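Local coordinates for protein Asp (PDB 3RFI) that forms the saposin-like domain of a plant aspartic protease and, as in other saposin-like proteins, probably interacts with lipid membranes, at residues A39-V44 against A70-A75; L25-V30 against N85-E90. One frame throughout, in Å; residues are numbered along the deposited sequence. Where two conformers were deposited one is given.

Contact 1 (A39-V44 against A70-A75); sequences AGLCFV and APLCTA
One of the three disulfides of this saposin-like domain, Cys42–Cys73, joins the loop after helix 32-38 to the first turn of helix 71-87. The bond between Cys42 SG and Cys73 SG is 2.1 Å long, its CB-SG-SG-CB torsion is 105°, and the CA atoms of Cys42 and Cys73 lie 4.7 Å apart. The two half-cystines reach it differently: on Cys42 the sulfur is anti to the carbonyl carbon (chi1 -68°), whereas on Cys73 it is anti to the backbone N (chi1 173°). The Cys42 sulfur therefore lies beside its own backbone N and that of Cys73 beside its own carbonyl carbon, and from these two settings they meet.

The chain next to the bridge is drawn in as well. Leu41 O sits 3.1 Å from Cys73 CB, a tight approach between a carbonyl and a methylene. Beside it, the Leu41 side chain leans over the start of the helix: its CB is 4.0 Å from Leu72 O, and its CD2 branch lies 4.2 Å from Leu72 CB. Leucine suits this margin because its branched end can spread over the helix backbone and also touch Cys76.

The loop leaves helix 32-38 through a Schellman motif at Gly40, whose positive phi favours glycine. Ala70, just before helix 71-87, is its N-cap residue; Ala70 O accepts from Thr74 N (3.2 Å), closing the first turn, which includes Cys73.

Cys36–Cys76 links helix 32-38 to the same helix 71-87. The Cys42–Cys73 bridge itself pins together the modelled ends either side of the unmodelled 45-68. Reducing it alone would probably leave the Leu41–Leu72 packing as the main remaining tie between 39-44 and 70-75, with Cys36–Cys76 still joining the neighbouring helices.

Contact 2 (L25-V30 against N85-E90); sequences LLVSGV and NQLKQE
Val27 turns its forked side chain toward helix 71-87 and straddles the beta carbon of Leu87 with its two methyls. CG2 comes nearest, 3.7 Å from Leu87 CB, and CG1 lies 4.0 Å from the same carbon. CG1 also meets the aliphatic root of the next residue, Lys88 CG, again at 4.0 Å. Both side chains cross that of Val27 obliquely, and it is their inner carbons, not their ends, that do the touching. A valine suits the place: branching at CB offers two methyls at short reach where Val27 CA and Leu87 CA are 6.6 Å apart. Here the long first helix of the saposin-like fold, 6-29, packs against the far end of helix 71-87, and Trp23 NE1 adds a hydrogen bond to Leu87 O. Trimmed to an alanine here, the residue would lose both methyls, which would probably open a gap over Leu87 CB and leave Lys88 CG without the methyl it rests on.

Lysine can serve here because its aliphatic chain gives CG to the apolar contact while its ammonium reaches Asn85. Bent at chi3 (-141°), it brings NZ to Asn85 OD1 at 2.6 Å, in the carbonyl plane and on a lone pair. Asn85 O is gripped from opposite faces of its plane: Lys88 N takes one, and Gln89 NE2, 3.1 Å away, takes the other.

Overall arrangement
Helix 71-87 carries both contacts, contact 1 at its beginning and contact 2 at its end. Their centres are about 21 Å apart and their nearest atoms about 11 Å, so they do not touch. Along the chain contact 1 is nested inside the loop that contact 2 closes. They also differ in kind: 39-44 with 70-75 is covalent, 25-30 with 85-90 apolar. The centre of contact 1 is about 21 Å, that of contact 2 about 5 Å, from the centre of the chain. Helix 71-87 is thus joined covalently to the first half of the domain at its beginning and packed against it at its end, while the Cys11–Cys104 disulfide joins helix 6-29 to helix 90-104.

Contact 1 (A39-V44 against A70-A75)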
ATOM      1  N   ALA A  39      -8.303   7.922  12.722  1.00 24.80           N
ATOM      2  CA  ALA A  39      -7.405   8.581  13.696  1.00 24.70           C
ATOM      3  C   ALA A  39      -8.102   9.580  14.606  1.00 25.16           C
ATOM      4  O   ALA A  39      -7.459  10.151  15.464  1.00 26.56           O
ATOM      5  CB  ALA A  39      -6.255   9.262  12.971  1.00 21.31           C
ATOM      6  N   GLY A  40      -9.397   9.831  14.364  1.00 24.92           N
ATOM      7  CA  GLY A  40     -10.178  10.694  15.218  1.00 26.24           C
ATOM      8  C   GLY A  40      -9.960  12.150  14.825  1.00 23.99           C
ATOM      9  O   GLY A  40     -10.235  13.040  15.608  1.00 22.56           O
ATOM     10  N   LEU A  41      -9.403  12.420  13.647  1.00 24.63           N
ATOM     11  CA  LEU A  41      -9.050  13.790  13.360  1.00 23.82           C
ATOM     12  C   LEU A  41      -9.961  14.416  12.309  1.00 27.05           C
ATOM     13  O   LEU A  41      -9.994  15.640  12.213  1.00 26.73           O
ATOM     14  CB  LEU A  41      -7.597  13.948  12.892  1.00 22.71           C
ATOM     15  CG  LEU A  41      -6.576  13.425  13.917  1.00 22.32           C
ATOM     16  CD1 LEU A  41      -5.209  13.527  13.319  1.00 18.87           C
ATOM     17  CD2 LEU A  41      -6.691  14.266  15.169  1.00 19.95           C
ATOM     18  N   CYS A  42     -10.718  13.588  11.587  1.00 27.59           N
ATOM     19  CA  CYS A  42     -11.664  14.066  10.579  1.00 30.11           C
ATOM     20  C   CYS A  42     -12.976  13.430  10.810  1.00 32.82           C
ATOM     21  O   CYS A  42     -13.052  12.367  11.388  1.00 30.80           O
ATOM     22  CB  CYS A  42     -11.227  13.641   9.158  1.00 29.12           C
ATOM     23  SG  CYS A  42      -9.723  14.491   8.653  1.00 33.54           S
ATOM     24  N   PHE A  43     -14.020  14.053  10.290  1.00 36.65           N
ATOM     25  CA  PHE A  43     -15.317  13.441  10.315  1.00 43.10           C
ATOM     26  C   PHE A  43     -15.718  12.893   8.940  1.00 47.12           C
ATOM     27  O   PHE A  43     -15.562  13.564   7.937  1.00 48.34           O
ATOM     28  CB  PHE A  43     -16.380  14.378  10.866  1.00 44.76           C
ATOM     29  CG  PHE A  43     -17.763  13.964  10.487  1.00 51.78           C
ATOM     30  CD1 PHE A  43     -18.252  12.688  10.844  1.00 54.73           C
ATOM     31  CD2 PHE A  43     -18.592  14.822   9.725  1.00 56.89           C
ATOM     32  CE1 PHE A  43     -19.601  12.270  10.467  1.00 57.00           C
ATOM     33  CE2 PHE A  43     -19.913  14.419   9.351  1.00 61.94           C
ATOM     34  CZ  PHE A  43     -20.409  13.142   9.728  1.00 61.34           C
ATOM     35  N   VAL A  44     -16.171  11.631   8.948  1.00 51.30           N
ATOM     36  CA  VAL A  44     -16.798  10.877   7.854  1.00 55.51           C
ATOM     37  C   VAL A  44     -17.442  11.775   6.778  1.00 58.48           C
ATOM     38  O   VAL A  44     -18.684  11.811   6.623  1.00 61.55           O
ATOM     39  CB  VAL A  44     -17.902   9.887   8.478  1.00 59.03           C
ATOM     40  CG1 VAL A  44     -18.770   9.186   7.417  1.00 63.61           C
ATOM     41  CG2 VAL A  44     -17.263   8.875   9.483  1.00 59.00           C
ATOM     42  N   ALA A  70     -11.780  20.648  10.868  1.00 47.77           N
ATOM     43  CA  ALA A  70     -10.750  21.043  11.832  1.00 44.82           C
ATOM     44  C   ALA A  70      -9.329  21.123  11.167  1.00 41.94           C
ATOM     45  O   ALA A  70      -9.015  20.378  10.222  1.00 38.79           O
ATOM     46  CB  ALA A  70     -10.740  20.110  13.012  1.00 43.33           C
ATOM     47  N   PRO A  71      -8.464  22.015  11.688  1.00 41.26           N
ATOM     48  CA  PRO A  71      -7.128  22.097  11.118  1.00 39.74           C
ATOM     49  C   PRO A  71      -6.316  20.802  11.183  1.00 35.40           C
ATOM     50  O   PRO A  71      -5.533  20.535  10.269  1.00 32.88           O
ATOM     51  CB  PRO A  71      -6.466  23.210  11.930  1.00 42.38           C
ATOM     52  CG  PRO A  71      -7.635  24.085  12.327  1.00 44.61           C
ATOM     53  CD  PRO A  71      -8.728  23.110  12.655  1.00 43.80           C
ATOM     54  N   LEU A  72      -6.472  19.993  12.233  1.00 32.66           N
ATOM     55  CA  LEU A  72      -5.719  18.749  12.237  1.00 30.23           C
ATOM     56  C   LEU A  72      -6.302  17.771  11.230  1.00 27.56           C
ATOM     57  O   LEU A  72      -5.663  16.829  10.862  1.00 27.72           O
ATOM     58  CB  LEU A  72      -5.671  18.079  13.608  1.00 29.43           C
ATOM     59  CG  LEU A  72      -4.875  18.876  14.652  1.00 34.10           C
ATOM     60  CD1 LEU A  72      -5.219  18.203  15.976  1.00 32.81           C
ATOM     61  CD2 LEU A  72      -3.434  18.671  14.269  1.00 31.73           C
ATOM     62  N   CYS A  73      -7.563  17.943  10.868  1.00 27.49           N
ATOM     63  CA  CYS A  73      -8.135  17.077   9.868  1.00 26.13           C
ATOM     64  C   CYS A  73      -7.392  17.343   8.530  1.00 26.39           C
ATOM     65  O   CYS A  73      -6.907  16.439   7.844  1.00 24.50           O
ATOM     66  CB  CYS A  73      -9.617  17.405   9.675  1.00 27.92           C
ATOM     67  SG  CYS A  73     -10.233  16.447   8.270  1.00 30.86           S
ATOM     68  N   THR A  74      -7.337  18.599   8.154  1.00 28.65           N
ATOM     69  CA  THR A  74      -6.687  18.970   6.921  1.00 30.09           C
ATOM     70  C   THR A  74      -5.200  18.558   6.934  1.00 27.78           C
ATOM     71  O   THR A  74      -4.686  18.073   5.945  1.00 25.30           O
ATOM     72  CB  THR A  74      -6.825  20.481   6.732  1.00 33.57           C
ATOM     73  OG1 THR A  74      -8.198  20.831   6.924  1.00 38.13           O
ATOM     74  CG2 THR A  74      -6.392  20.899   5.343  1.00 37.57           C
ATOM     75  N   ALA A  75      -4.514  18.769   8.054  1.00 26.35           N
ATOM     76  CA  ALA A  75      -3.092  18.386   8.142  1.00 24.76           C
ATOM     77  C   ALA A  75      -2.944  16.885   8.092  1.00 23.29           C
ATOM     78  O   ALA A  75      -2.022  16.367   7.438  1.00 22.69           O
ATOM     79  CB  ALA A  75      -2.437  18.992   9.457  1.00 25.55           C
TER

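Contact 2 (L25-V30 against N85-E90)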
ATOM      1  N   LEU A  25      -2.640  -0.167  -6.683  1.00 28.11           N
ATOM      2  CA  LEU A  25      -4.002  -0.152  -6.235  1.00 27.19           C
ATOM      3  C   LEU A  25      -4.091  -0.068  -4.725  1.00 25.92           C
ATOM      4  O   LEU A  25      -4.994   0.558  -4.240  1.00 27.47           O
ATOM      5  CB  LEU A  25      -4.788  -1.373  -6.757  1.00 24.33           C
ATOM      6  CG  LEU A  25      -5.012  -1.337  -8.277  1.00 27.86           C
ATOM      7  CD1 LEU A  25      -5.348  -2.741  -8.807  1.00 26.56           C
ATOM      8  CD2 LEU A  25      -6.086  -0.310  -8.716  1.00 30.57           C
ATOM      9  N   LEU A  26      -3.179  -0.717  -4.014  1.00 25.68           N
ATOM     10  CA  LEU A  26      -3.159  -0.692  -2.564  1.00 26.54           C
ATOM     11  C   LEU A  26      -2.921   0.769  -2.206  1.00 27.78           C
ATOM     12  O   LEU A  26      -3.649   1.325  -1.410  1.00 29.11           O
ATOM     13  CB  LEU A  26      -2.028  -1.577  -1.991  1.00 25.63           C
ATOM     14  CG  LEU A  26      -1.857  -1.735  -0.485  1.00 26.80           C
ATOM     15  CD1 LEU A  26      -0.926  -2.943  -0.254  1.00 26.13           C
ATOM     16  CD2 LEU A  26      -1.147  -0.465   0.040  1.00 29.61           C
ATOM     17  N   VAL A  27      -1.901   1.348  -2.813  1.00 28.28           N
ATOM     18  CA  VAL A  27      -1.515   2.707  -2.575  1.00 30.47           C
ATOM     19  C   VAL A  27      -2.678   3.678  -2.921  1.00 30.11           C
ATOM     20  O   VAL A  27      -3.057   4.530  -2.089  1.00 29.69           O
ATOM     21  CB  VAL A  27      -0.203   3.053  -3.287  1.00 31.94           C
ATOM     22  CG1 VAL A  27       0.162   4.549  -3.062  1.00 37.25           C
ATOM     23  CG2 VAL A  27       0.940   2.211  -2.731  1.00 33.44           C
ATOM     24  N   SER A  28      -3.260   3.531  -4.106  1.00 29.68           N
ATOM     25  CA  SER A  28      -4.308   4.447  -4.570  0.50 32.52           C
ATOM     26  C   SER A  28      -5.633   4.246  -3.847  1.00 32.22           C
ATOM     27  O   SER A  28      -6.488   5.179  -3.808  1.00 34.63           O
ATOM     28  CB  SER A  28      -4.509   4.325  -6.085  0.50 33.38           C
ATOM     29  OG  SER A  28      -3.419   4.960  -6.738  0.50 37.87           O
ATOM     30  N   GLY A  29      -5.799   3.057  -3.252  1.00 29.56           N
ATOM     31  CA  GLY A  29      -7.011   2.754  -2.494  1.00 30.14           C
ATOM     32  C   GLY A  29      -7.001   3.430  -1.118  1.00 31.41           C
ATOM     33  O   GLY A  29      -8.040   3.598  -0.506  1.00 34.56           O
ATOM     34  N   VAL A  30      -5.863   3.863  -0.629  1.00 31.70           N
ATOM     35  CA  VAL A  30      -5.898   4.576   0.668  1.00 33.50           C
ATOM     36  C   VAL A  30      -6.674   5.897   0.593  1.00 34.89           C
ATOM     37  O   VAL A  30      -6.509   6.655  -0.349  1.00 33.83           O
ATOM     38  CB  VAL A  30      -4.563   4.663   1.359  1.00 33.35           C
ATOM     39  CG1 VAL A  30      -3.439   4.567   0.472  1.00 39.00           C
ATOM     40  CG2 VAL A  30      -4.451   5.929   2.245  1.00 35.81           C
ATOM     41  N   ASN A  85       2.293   9.145  -1.333  1.00 20.91           N
ATOM     42  CA  ASN A  85       3.302   9.483  -2.344  1.00 23.00           C
ATOM     43  C   ASN A  85       4.630   8.786  -2.042  1.00 21.90           C
ATOM     44  O   ASN A  85       5.287   8.339  -3.010  1.00 25.04           O
ATOM     45  CB  ASN A  85       3.554  10.968  -2.433  1.00 23.35           C
ATOM     46  CG  ASN A  85       4.137  11.349  -3.761  1.00 27.74           C
ATOM     47  OD1 ASN A  85       3.483  11.225  -4.764  1.00 27.83           O
ATOM     48  ND2 ASN A  85       5.381  11.846  -3.768  1.00 25.94           N
ATOM     49  N   GLN A  86       5.004   8.667  -0.760  1.00 21.68           N
ATOM     50  CA  GLN A  86       6.191   7.893  -0.385  1.00 23.75           C
ATOM     51  C   GLN A  86       5.985   6.460  -0.851  1.00 23.82           C
ATOM     52  O   GLN A  86       6.898   5.816  -1.373  1.00 25.92           O
ATOM     53  CB  GLN A  86       6.502   7.937   1.111  1.00 25.32           C
ATOM     54  CG  GLN A  86       7.984   7.742   1.467  1.00 32.59           C
ATOM     55  CD  GLN A  86       8.436   6.386   1.269  1.00 39.96           C
ATOM     56  OE1 GLN A  86       9.504   6.137   0.655  1.00 44.84           O
ATOM     57  NE2 GLN A  86       7.646   5.447   1.765  1.00 37.18           N
ATOM     58  N   LEU A  87       4.776   5.957  -0.749  1.00 22.86           N
ATOM     59  CA  LEU A  87       4.596   4.539  -1.052  1.00 25.24           C
ATOM     60  C   LEU A  87       4.732   4.263  -2.556  1.00 24.96           C
ATOM     61  O   LEU A  87       4.976   3.117  -2.940  1.00 27.78           O
ATOM     62  CB  LEU A  87       3.232   4.070  -0.552  1.00 25.22           C
ATOM     63  CG  LEU A  87       3.131   3.977   0.954  1.00 29.06           C
ATOM     64  CD1 LEU A  87       1.811   3.290   1.268  1.00 32.22           C
ATOM     65  CD2 LEU A  87       4.327   3.164   1.463  1.00 30.75           C
ATOM     66  N   LYS A  88       4.598   5.306  -3.370  1.00 33.13           N
ATOM     67  CA  LYS A  88       4.731   5.199  -4.838  1.00 34.89           C
ATOM     68  C   LYS A  88       6.189   5.132  -5.233  1.00 35.21           C
ATOM     69  O   LYS A  88       6.509   4.835  -6.397  1.00 37.50           O
ATOM     70  CB  LYS A  88       4.161   6.465  -5.514  1.00 38.23           C
ATOM     71  CG  LYS A  88       2.659   6.639  -5.442  1.00 40.46           C
ATOM     72  CD  LYS A  88       2.277   8.001  -6.090  1.00 45.61           C
ATOM     73  CE  LYS A  88       1.134   8.772  -5.327  1.00 47.93           C
ATOM     74  NZ  LYS A  88       1.181  10.302  -5.431  1.00 40.52           N
ATOM     75  N   GLN A  89       7.078   5.490  -4.308  1.00 33.80           N
ATOM     76  CA  GLN A  89       8.476   5.666  -4.660  1.00 35.72           C
ATOM     77  C   GLN A  89       9.041   4.328  -5.139  1.00 35.57           C
ATOM     78  O   GLN A  89       8.631   3.296  -4.647  1.00 30.87           O
ATOM     79  CB  GLN A  89       9.307   6.279  -3.511  1.00 37.29           C
ATOM     80  CG  GLN A  89       8.887   7.727  -3.031  1.00 40.20           C
ATOM     81  CD  GLN A  89       8.899   8.802  -4.111  1.00 50.24           C
ATOM     82  OE1 GLN A  89       9.891   8.948  -4.837  1.00 55.33           O
ATOM     83  NE2 GLN A  89       7.820   9.603  -4.194  1.00 48.13           N
ATOM     84  N   GLU A  90       9.948   4.340  -6.127  1.00 38.75           N
ATOM     85  CA  GLU A  90      10.525   3.070  -6.660  1.00 42.10           C
ATOM     86  C   GLU A  90      11.099   2.132  -5.604  1.00 40.19           C
ATOM     87  O   GLU A  90      10.755   0.951  -5.557  1.00 37.88           O
ATOM     88  CB  GLU A  90      11.639   3.325  -7.711  1.00 46.72           C
ATOM     89  CG  GLU A  90      11.212   3.257  -9.157  1.00 56.20           C
ATOM     90  CD  GLU A  90      10.266   2.092  -9.487  1.00 58.90           C
ATOM     91  OE1 GLU A  90       9.127   2.405  -9.898  1.00 63.00           O
ATOM     92  OE2 GLU A  90      10.641   0.899  -9.369  1.00 57.36           O
TER